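Local structure of 2-oxo-1,2-dihydroquinoline 8-monooxygenase, oxygenase component (Pseudomonas putida, 1Z02) at residues A[219-222]-A[223-226]; A[364-367]-A[368-371]. The protein is the oxygenase component of a Rieske-type monooxygenase that probably hydroxylates 2-oxo-1,2-dihydroquinoline at carbon 8, using a [2Fe-2S] cluster and a mononuclear iron. One frame throughout, in Å; residues are numbered along the deposited sequence.

Contact 1 of 2, residues A[219-222]-A[223-226]. With FE (Fe (III) ion), chain G.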
loop_
_atom_site.group_PDB
_atom_site.type_symbol
_atom_site.label_atom_id
_atom_site.label_comp_id
_atom_site.label_asym_id
_atom_site.label_seq_id
_atom_site.Cartn_x
_atom_site.Cartn_y
_atom_site.Cartn_z
ATOM N N ASN A 219 21.154 -22.985 -14.342
ATOM C CA ASN A 219 22.369 -23.782 -14.228
ATOM C C ASN A 219 23.614 -23.013 -13.843
ATOM O O ASN A 219 24.576 -23.613 -13.380
ATOM C CB ASN A 219 22.651 -24.520 -15.540
ATOM C CG ASN A 219 21.446 -25.276 -16.046
ATOM O OD1 ASN A 219 20.802 -26.009 -15.299
ATOM N ND2 ASN A 219 21.135 -25.107 -17.324
ATOM N N ALA A 220 23.611 -21.695 -14.003
ATOM C CA ALA A 220 24.817 -20.932 -13.705
ATOM C C ALA A 220 24.704 -19.801 -12.676
ATOM O O ALA A 220 24.627 -18.638 -13.055
ATOM C CB ALA A 220 25.380 -20.387 -15.012
ATOM N N HIS A 221 24.700 -20.129 -11.381
ATOM C CA HIS A 221 24.648 -19.089 -10.347
ATOM C C HIS A 221 25.371 -19.516 -9.079
ATOM O O HIS A 221 24.789 -19.589 -7.992
ATOM C CB HIS A 221 23.206 -18.652 -10.041
ATOM C CG HIS A 221 22.312 -19.742 -9.536
ATOM N ND1 HIS A 221 21.884 -20.790 -10.325
ATOM C CD2 HIS A 221 21.712 -19.912 -8.335
ATOM C CE1 HIS A 221 21.056 -21.552 -9.635
ATOM N NE2 HIS A 221 20.934 -21.040 -8.425
ATOM N N ILE A 222 26.664 -19.782 -9.232
ATOM C CA ILE A 222 27.500 -20.208 -8.110
ATOM C C ILE A 222 27.615 -19.153 -6.999
ATOM O O ILE A 222 27.555 -19.472 -5.810
ATOM C CB ILE A 222 28.931 -20.568 -8.590
ATOM C CG1 ILE A 222 29.823 -20.945 -7.404
ATOM C CG2 ILE A 222 29.545 -19.402 -9.384
ATOM C CD1 ILE A 222 31.266 -21.334 -7.802
ATOM N N LEU A 223 27.795 -17.898 -7.391
ATOM C CA LEU A 223 27.938 -16.806 -6.433
ATOM C C LEU A 223 26.819 -16.785 -5.381
ATOM O O LEU A 223 27.020 -16.311 -4.263
ATOM C CB LEU A 223 27.975 -15.478 -7.195
ATOM C CG LEU A 223 29.297 -14.791 -7.508
ATOM C CD1 LEU A 223 30.317 -15.653 -7.590
ATOM C CD2 LEU A 223 29.321 -14.273 -8.767
ATOM N N VAL A 224 25.655 -17.310 -5.757
ATOM C CA VAL A 224 24.486 -17.361 -4.888
ATOM C C VAL A 224 24.584 -18.435 -3.803
ATOM O O VAL A 224 24.118 -18.229 -2.693
ATOM C CB VAL A 224 23.189 -17.601 -5.725
ATOM C CG1 VAL A 224 21.998 -17.857 -4.795
ATOM C CG2 VAL A 224 22.921 -16.405 -6.657
ATOM N N HIS A 225 25.206 -19.568 -4.123
ATOM C CA HIS A 225 25.325 -20.688 -3.191
ATOM C C HIS A 225 26.741 -20.986 -2.708
ATOM O O HIS A 225 26.932 -21.912 -1.925
ATOM C CB HIS A 225 24.780 -21.966 -3.847
ATOM C CG HIS A 225 23.349 -21.870 -4.276
ATOM N ND1 HIS A 225 22.297 -22.013 -3.396
ATOM C CD2 HIS A 225 22.799 -21.611 -5.483
ATOM C CE1 HIS A 225 21.161 -21.843 -4.045
ATOM N NE2 HIS A 225 21.439 -21.596 -5.311
ATOM N N LYS A 226 27.728 -20.228 -3.176
ATOM C CA LYS A 226 29.117 -20.473 -2.792
ATOM C C LYS A 226 29.383 -20.473 -1.292
ATOM O O LYS A 226 30.222 -21.234 -0.831
ATOM C CB LYS A 226 30.053 -19.462 -3.469
ATOM C CG LYS A 226 29.690 -18.023 -3.173
ATOM C CD LYS A 226 30.638 -17.021 -3.821
ATOM C CE LYS A 226 32.029 -16.986 -3.192
ATOM N NZ LYS A 226 32.952 -18.068 -3.618
HETATM FE FE FE G . 19.902 -21.766 -6.644
HETATM O O HOH W 1 19.695 -23.928 -7.464
HETATM O O HOH W 2 17.847 -22.355 -7.359
#
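The carbonyl oxygen of Ile-222 is gripped by two backbone amides one turn ahead, that of His-225 at 2.9 Å from its N to Ile-222 O and, through a weak bent bond, that of Lys-226. His-225 N stands 52° out of the carbonyl plane, in the short, weakly bonded helix that, with the residue before it, supplies two ligands of the Rieske oxygenase facial triad. His-221 and His-225 reach the same iron(III) through NE2: the metal lies 2.2 Å from His-221 NE2 and 2.0 Å from His-225 NE2. That shared ligation explains why His-221 NE2 and His-225 NE2 approach to 3.2 Å without bonding. The imidazole planes are inclined at 63°, with His-221 NE2 at the edge of the His-225 ring. With CG between its backbone N and carbonyl carbon (chi1 60°), the His-221 ring swings toward the following turn. Val-224 is wedged beside both imidazoles, its CG1 above one face of the His-225 ring, offset toward the rim. Asp-218 makes a weak hydrogen bond to His-221 ND1, while His-108 of the second subunit, a ligand of its Rieske cluster, packs against His-221. At the His-221 ring edge, Val-224 CB lies 3.8 Å from His-221 CD2.

Contact 2 of 2, residues A[364-367]-A[368-371]. With FE (Fe (III) ion), chain G.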
loop_
_atom_site.group_PDB
_atom_site.type_symbol
_atom_site.label_atom_id
_atom_site.label_comp_id
_atom_site.label_asym_id
_atom_site.label_seq_id
_atom_site.Cartn_x
_atom_site.Cartn_y
_atom_site.Cartn_z
ATOM N N SER A 364 18.956 -19.009 -0.125
ATOM C CA SER A 364 19.718 -18.021 -0.885
ATOM C C SER A 364 19.021 -17.649 -2.185
ATOM O O SER A 364 19.144 -16.522 -2.662
ATOM C CB SER A 364 21.117 -18.560 -1.199
ATOM O OG SER A 364 21.847 -18.791 -0.011
ATOM N N ASP A 365 18.287 -18.597 -2.753
ATOM C CA ASP A 365 17.567 -18.367 -3.997
ATOM C C ASP A 365 16.424 -17.389 -3.825
ATOM O O ASP A 365 16.001 -16.756 -4.787
ATOM C CB ASP A 365 17.033 -19.691 -4.542
ATOM C CG ASP A 365 18.123 -20.528 -5.144
ATOM O OD1 ASP A 365 18.151 -21.760 -4.896
ATOM O OD2 ASP A 365 18.953 -19.923 -5.864
ATOM N N LEU A 366 15.923 -17.282 -2.597
ATOM C CA LEU A 366 14.821 -16.380 -2.272
ATOM C C LEU A 366 15.218 -14.929 -2.481
ATOM O O LEU A 366 14.468 -14.154 -3.075
ATOM C CB LEU A 366 14.380 -16.588 -0.817
ATOM C CG LEU A 366 13.088 -17.369 -0.579
ATOM C CD1 LEU A 366 12.982 -18.527 -1.527
ATOM C CD2 LEU A 366 13.033 -17.815 0.857
ATOM N N TYR A 367 16.401 -14.566 -1.994
ATOM C CA TYR A 367 16.885 -13.205 -2.134
ATOM C C TYR A 367 17.185 -12.898 -3.593
ATOM O O TYR A 367 17.024 -11.765 -4.040
ATOM C CB TYR A 367 18.139 -12.995 -1.284
ATOM C CG TYR A 367 17.922 -13.307 0.183
ATOM C CD1 TYR A 367 18.083 -14.606 0.672
ATOM C CD2 TYR A 367 17.477 -12.321 1.070
ATOM C CE1 TYR A 367 17.803 -14.918 2.001
ATOM C CE2 TYR A 367 17.194 -12.625 2.405
ATOM C CZ TYR A 367 17.358 -13.925 2.863
ATOM O OH TYR A 367 17.076 -14.233 4.178
ATOM N N ALA A 368 17.621 -13.912 -4.332
ATOM C CA ALA A 368 17.925 -13.733 -5.743
ATOM C C ALA A 368 16.627 -13.461 -6.506
ATOM O O ALA A 368 16.574 -12.597 -7.378
ATOM C CB ALA A 368 18.621 -14.986 -6.303
ATOM N N ARG A 369 15.575 -14.201 -6.179
ATOM C CA ARG A 369 14.301 -13.997 -6.862
ATOM C C ARG A 369 13.712 -12.610 -6.594
ATOM O O ARG A 369 13.361 -11.898 -7.536
ATOM C CB ARG A 369 13.314 -15.085 -6.449
ATOM C CG ARG A 369 13.759 -16.474 -6.853
ATOM C CD ARG A 369 12.969 -17.533 -6.115
ATOM N NE ARG A 369 13.480 -18.868 -6.388
ATOM C CZ ARG A 369 13.055 -19.969 -5.780
ATOM N NH1 ARG A 369 13.582 -21.143 -6.096
ATOM N NH2 ARG A 369 12.113 -19.893 -4.853
ATOM N N GLU A 370 13.622 -12.209 -5.324
ATOM C CA GLU A 370 13.048 -10.898 -4.999
ATOM C C GLU A 370 13.819 -9.759 -5.658
ATOM O O GLU A 370 13.217 -8.779 -6.107
ATOM C CB GLU A 370 12.997 -10.672 -3.478
ATOM C CG GLU A 370 12.055 -11.615 -2.703
ATOM C CD GLU A 370 11.944 -11.257 -1.216
ATOM O OE1 GLU A 370 12.669 -10.348 -0.758
ATOM O OE2 GLU A 370 11.136 -11.888 -0.499
ATOM N N ALA A 371 15.141 -9.895 -5.733
ATOM C CA ALA A 371 15.995 -8.865 -6.322
ATOM C C ALA A 371 15.740 -8.594 -7.808
ATOM O O ALA A 371 16.056 -7.514 -8.304
ATOM C CB ALA A 371 17.462 -9.226 -6.112
HETATM FE FE FE G . 19.902 -21.766 -6.644
HETATM O O HOH W 1 19.695 -23.928 -7.464
HETATM O O HOH W 2 17.847 -22.355 -7.359
#
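One face of the Arg-369 guanidinium is covered by Asp-365 CB, 4.1 Å from Arg-369 NH1, while Leu-366 CD1 approaches Arg-369 NH2 obliquely; the Tyr-367 ring has Ser-364 O at its edge, in plane. Arg-369 has CG anti to its carbonyl carbon (chi1 -63°) and runs extended back along the helix, past Asp-365 O, which lies 3.1 Å from Arg-369 CG. Asp-365 O also accepts the backbone N-H of Arg-369, at 2.9 Å from Arg-369 N, and a nearly straight bond (175°) joins Glu-370 N to Leu-366 O. Asp-365 grips iron(III) with both carboxylate oxygens, unequally: OD2 of Asp-365 is 2.2 Å from the metal and OD1 of Asp-365 is 2.5 Å. Asn-362 holds OD1, whereas Asn-215 bonds to both Asp-365 OD2 and Arg-369 NE, tying ligand and arginine together in a second shell. Tyr-328 adds a cation-pi contact to the arginine. An alanine in place of Arg-369 would probably uncover the flank of Asp-365 CB and take the NE partner from Asn-215 OD1, leaving that amide held less firmly, through its bond to Asp-365 OD2. Farther along, Glu-370 makes a salt bridge to Lys-427 of the second subunit. A helical aspartate clasping iron in this bidentate way, together with two histidines, is the carboxylate arm of the facial triad in Rieske non-haem iron oxygenases.

Contact 1 and contact 2 come in that order along the chain, more than 130 residues apart, yet their centres lie only about 12 Å from each other, and both fall in the ring-hydroxylase family region. The short helix 222-225 faces the long helix 363-376 with the iron between them, and Val-224 packs on Ser-364 and Asp-365. Six of the antiparallel sheet's seven strands, 250-253 through 325-335 in chain order, come from the intervening sequence; 196-206 precedes both contacts. Two waters complete the metal's coordination. Both contacts also touch Trp-106 of the second subunit, next to that subunit's cluster ligands, consistent with electron transfer across the subunit interface to the mononuclear iron.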